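Local coordinates for protein pyruvate kinase 1 (Trypanosoma brucei brucei, PDB 4KCT) that probably catalyses phosphoryl transfer from phosphoenolpyruvate to ADP, forming pyruvate and ATP, and has an intrinsic oxaloacetate decarboxylase activity, at residues R414-R425 / R436-D444. Residues are numbered along the deposited sequence; the frame is centred on the assembly and turned at random.
Sequences RPNCPIICVTTR and RSVVSVFYD
Strands 419-423 and 438-442 pair in parallel at one border of the C-terminal alpha/beta domain's sheet, where 438-442 is one of the two border strands within the chain. Six backbone hydrogen bonds establish the register, from Ile419 N to Ser437 O through to Tyr443 N donating to Thr423 O (2.7 Å, 177° at the hydrogen). The strand axes come within 4.6 Å and diverge by 28°, a twisted pair.

Side chains alternate between two faces. On one, Ile419 CB meets Val438 CG2, and Val438 CG1, set anti to its backbone N (chi1 175°), reaches Cys421 CB at 3.9 Å; Cys421 also touches Leu432. On the other, Ile420 CG2 and Val441 CG2 lie side by side at 4.1 Å, under helix 455-467, while Val422 CG1 packs on Tyr443 CB.

Ahead of the strands, Arg436 stretches out from CG to NE and donates through NH2 to Pro415 O (3.1 Å), with the acceptor in the guanidinium plane. Its CD lies over the centre of the Arg414 guanidinium, 3.6 Å above the plane; Arg414 donates through NH1 to Gly324 O and forms a salt bridge through NH2 with Asp326, which probably offsets the nearby positive charges. One water donates to Pro415 O and Cys417 O and accepts from Ser437 OG. At the C-terminal end of the pair, the Phe442 ring turns its edge to Thr424 O (CE1 to O 3.3 Å), and a second water links Thr424 O with Tyr443 O.

Thr424's side chain is about 6 Å from bound 2,6-di-O-phosphono-beta-D-fructofuranose, placing the strands' C-terminal ends beside the effector pocket; with helix 426-431 between them, the strands form a classic beta-alpha-beta crossover.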
loop_
_atom_site.group_PDB
_atom_site.type_symbol
_atom_site.label_atom_id
_atom_site.label_comp_id
_atom_site.label_asym_id
_atom_site.label_seq_id
_atom_site.Cartn_x
_atom_site.Cartn_y
_atom_site.Cartn_z
ATOM N N ARG A 414 14.437 -7.976 11.862
ATOM C CA ARG A 414 14.656 -8.919 10.765
ATOM C C ARG A 414 15.603 -8.353 9.671
ATOM O O ARG A 414 15.231 -8.283 8.506
ATOM C CB ARG A 414 13.306 -9.319 10.141
ATOM C CG ARG A 414 12.381 -10.156 11.070
ATOM C CD ARG A 414 13.172 -11.098 11.949
ATOM N NE ARG A 414 12.405 -12.280 12.406
ATOM C CZ ARG A 414 12.610 -12.897 13.577
ATOM N NH1 ARG A 414 12.012 -14.069 13.832
ATOM N NH2 ARG A 414 13.527 -12.426 14.434
ATOM N N PRO A 415 16.808 -7.911 10.056
ATOM C CA PRO A 415 17.780 -7.590 9.010
ATOM C C PRO A 415 18.087 -8.818 8.137
ATOM O O PRO A 415 17.815 -9.963 8.548
ATOM C CB PRO A 415 19.035 -7.175 9.810
ATOM C CG PRO A 415 18.904 -7.873 11.128
ATOM C CD PRO A 415 17.403 -7.868 11.407
ATOM N N ASN A 416 18.699 -8.600 6.961
ATOM C CA ASN A 416 19.037 -9.740 6.106
ATOM C C ASN A 416 20.507 -10.176 6.286
ATOM O O ASN A 416 21.009 -10.982 5.519
ATOM C CB ASN A 416 18.717 -9.450 4.639
ATOM C CG ASN A 416 19.579 -8.351 4.070
ATOM O OD1 ASN A 416 20.560 -7.951 4.698
ATOM N ND2 ASN A 416 19.314 -7.960 2.817
ATOM N N CYS A 417 21.205 -9.574 7.247
ATOM C CA CYS A 417 22.645 -9.867 7.457
ATOM C C CYS A 417 22.836 -10.406 8.869
ATOM O O CYS A 417 21.952 -10.257 9.686
ATOM C CB CYS A 417 23.484 -8.589 7.284
ATOM S SG CYS A 417 22.965 -7.218 8.360
ATOM N N PRO A 418 24.062 -10.878 9.201
ATOM C CA PRO A 418 24.342 -11.319 10.563
ATOM C C PRO A 418 24.309 -10.155 11.570
ATOM O O PRO A 418 24.631 -8.992 11.222
ATOM C CB PRO A 418 25.768 -11.885 10.467
ATOM C CG PRO A 418 25.915 -12.268 9.029
ATOM C CD PRO A 418 25.151 -11.229 8.267
ATOM N N ILE A 419 23.869 -10.450 12.776
ATOM C CA ILE A 419 23.965 -9.497 13.881
ATOM C C ILE A 419 25.035 -9.996 14.853
ATOM O O ILE A 419 24.821 -10.963 15.600
ATOM C CB ILE A 419 22.656 -9.429 14.656
ATOM C CG1 ILE A 419 21.491 -9.074 13.729
ATOM C CG2 ILE A 419 22.770 -8.455 15.845
ATOM C CD1 ILE A 419 20.145 -9.282 14.409
ATOM N N ILE A 420 26.211 -9.387 14.792
ATOM C CA ILE A 420 27.266 -9.717 15.733
ATOM C C ILE A 420 27.006 -9.033 17.067
ATOM O O ILE A 420 26.851 -7.822 17.118
ATOM C CB ILE A 420 28.630 -9.247 15.194
ATOM C CG1 ILE A 420 28.920 -9.945 13.842
ATOM C CG2 ILE A 420 29.733 -9.535 16.216
ATOM C CD1 ILE A 420 30.082 -9.335 13.094
ATOM N N CYS A 421 26.887 -9.820 18.134
ATOM C CA CYS A 421 26.657 -9.263 19.437
ATOM C C CYS A 421 27.907 -9.492 20.300
ATOM O O CYS A 421 28.304 -10.657 20.559
ATOM C CB CYS A 421 25.452 -9.924 20.098
ATOM S SG CYS A 421 25.223 -9.397 21.828
ATOM N N VAL A 422 28.530 -8.400 20.730
ATOM C CA VAL A 422 29.604 -8.483 21.718
ATOM C C VAL A 422 29.020 -8.331 23.111
ATOM O O VAL A 422 28.340 -7.321 23.420
ATOM C CB VAL A 422 30.694 -7.422 21.485
ATOM C CG1 VAL A 422 31.798 -7.569 22.539
ATOM C CG2 VAL A 422 31.291 -7.587 20.084
ATOM N N THR A 423 29.184 -9.372 23.916
ATOM C CA THR A 423 28.572 -9.416 25.214
ATOM C C THR A 423 29.617 -9.636 26.302
ATOM O O THR A 423 30.666 -10.226 26.063
ATOM C CB THR A 423 27.472 -10.521 25.285
ATOM O OG1 THR A 423 26.828 -10.467 26.556
ATOM C CG2 THR A 423 28.078 -11.906 25.085
ATOM N N THR A 424 29.297 -9.218 27.516
ATOM C CA THR A 424 30.188 -9.442 28.658
ATOM C C THR A 424 29.754 -10.645 29.506
ATOM O O THR A 424 30.331 -10.895 30.570
ATOM C CB THR A 424 30.199 -8.202 29.566
ATOM O OG1 THR A 424 28.847 -7.852 29.873
ATOM C CG2 THR A 424 30.854 -7.026 28.844
ATOM N N ARG A 425 28.735 -11.377 29.056
ATOM C CA ARG A 425 28.257 -12.553 29.783
ATOM C C ARG A 425 28.206 -13.799 28.915
ATOM O O ARG A 425 27.529 -13.825 27.890
ATOM C CB ARG A 425 26.877 -12.302 30.375
ATOM C CG ARG A 425 26.848 -11.230 31.441
ATOM C CD ARG A 425 25.442 -11.034 31.977
ATOM N NE ARG A 425 25.249 -9.644 32.364
ATOM C CZ ARG A 425 24.069 -9.081 32.606
ATOM N NH1 ARG A 425 22.951 -9.810 32.599
ATOM N NH2 ARG A 425 24.013 -7.791 32.882
ATOM N N ARG A 436 17.043 -15.167 15.964
ATOM C CA ARG A 436 17.432 -15.202 14.558
ATOM C C ARG A 436 18.617 -14.258 14.290
ATOM O O ARG A 436 18.581 -13.083 14.708
ATOM C CB ARG A 436 16.228 -14.806 13.686
ATOM C CG ARG A 436 16.476 -14.893 12.169
ATOM C CD ARG A 436 15.217 -14.425 11.419
ATOM N NE ARG A 436 15.404 -14.445 9.968
ATOM C CZ ARG A 436 15.938 -13.445 9.261
ATOM N NH1 ARG A 436 16.090 -13.583 7.951
ATOM N NH2 ARG A 436 16.313 -12.305 9.856
ATOM N N SER A 437 19.597 -14.731 13.494
ATOM C CA SER A 437 20.699 -13.869 12.923
ATOM C C SER A 437 21.891 -13.601 13.837
ATOM O O SER A 437 22.921 -13.142 13.370
ATOM C CB SER A 437 20.164 -12.515 12.437
ATOM O OG SER A 437 19.046 -12.701 11.610
ATOM N N VAL A 438 21.713 -13.766 15.143
ATOM C CA VAL A 438 22.704 -13.289 16.112
ATOM C C VAL A 438 23.847 -14.271 16.215
ATOM O O VAL A 438 23.626 -15.495 16.170
ATOM C CB VAL A 438 22.087 -13.057 17.518
ATOM C CG1 VAL A 438 23.171 -12.683 18.517
ATOM C CG2 VAL A 438 21.061 -11.934 17.440
ATOM N N VAL A 439 25.069 -13.735 16.169
ATOM C CA VAL A 439 26.275 -14.516 16.411
ATOM C C VAL A 439 27.052 -13.794 17.518
ATOM O O VAL A 439 27.306 -12.597 17.408
ATOM C CB VAL A 439 27.147 -14.587 15.133
ATOM C CG1 VAL A 439 28.432 -15.365 15.404
ATOM C CG2 VAL A 439 26.367 -15.257 13.999
ATOM N N SER A 440 27.360 -14.503 18.605
ATOM C CA SER A 440 27.891 -13.860 19.816
ATOM C C SER A 440 29.390 -13.998 19.974
ATOM O O SER A 440 29.984 -15.013 19.567
ATOM C CB SER A 440 27.196 -14.417 21.047
ATOM O OG SER A 440 25.841 -14.004 21.055
ATOM N N VAL A 441 30.013 -12.949 20.516
ATOM C CA VAL A 441 31.422 -12.980 20.872
ATOM C C VAL A 441 31.544 -12.500 22.299
ATOM O O VAL A 441 30.958 -11.480 22.665
ATOM C CB VAL A 441 32.264 -12.019 19.993
ATOM C CG1 VAL A 441 33.746 -12.317 20.177
ATOM C CG2 VAL A 441 31.886 -12.171 18.547
ATOM N N PHE A 442 32.324 -13.209 23.101
ATOM C CA PHE A 442 32.452 -12.871 24.503
ATOM C C PHE A 442 33.585 -11.864 24.733
ATOM O O PHE A 442 34.722 -12.086 24.303
ATOM C CB PHE A 442 32.706 -14.139 25.305
ATOM C CG PHE A 442 32.937 -13.898 26.771
ATOM C CD1 PHE A 442 31.966 -13.281 27.546
ATOM C CD2 PHE A 442 34.122 -14.319 27.378
ATOM C CE1 PHE A 442 32.156 -13.119 28.922
ATOM C CE2 PHE A 442 34.316 -14.167 28.736
ATOM C CZ PHE A 442 33.342 -13.546 29.510
ATOM N N TYR A 443 33.277 -10.775 25.428
ATOM C CA TYR A 443 34.297 -9.834 25.909
ATOM C C TYR A 443 34.512 -10.046 27.392
ATOM O O TYR A 443 33.596 -9.850 28.192
ATOM C CB TYR A 443 33.865 -8.375 25.670
ATOM C CG TYR A 443 34.865 -7.332 26.241
ATOM C CD1 TYR A 443 36.059 -7.037 25.567
ATOM C CD2 TYR A 443 34.602 -6.656 27.429
ATOM C CE1 TYR A 443 36.991 -6.137 26.090
ATOM C CE2 TYR A 443 35.532 -5.739 27.962
ATOM C CZ TYR A 443 36.709 -5.466 27.254
ATOM O OH TYR A 443 37.625 -4.556 27.731
ATOM N N ASP A 444 35.733 -10.431 27.759
ATOM C CA ASP A 444 36.062 -10.708 29.152
ATOM C C ASP A 444 36.521 -9.447 29.899
ATOM O O ASP A 444 37.697 -9.095 29.868
ATOM C CB ASP A 444 37.147 -11.774 29.218
ATOM C CG ASP A 444 37.327 -12.338 30.621
ATOM O OD1 ASP A 444 37.001 -11.635 31.601
ATOM O OD2 ASP A 444 37.751 -13.500 30.731
HETATM O O HOH W 1 19.844 -12.125 9.161
HETATM O O HOH W 2 32.920 -9.769 31.086
#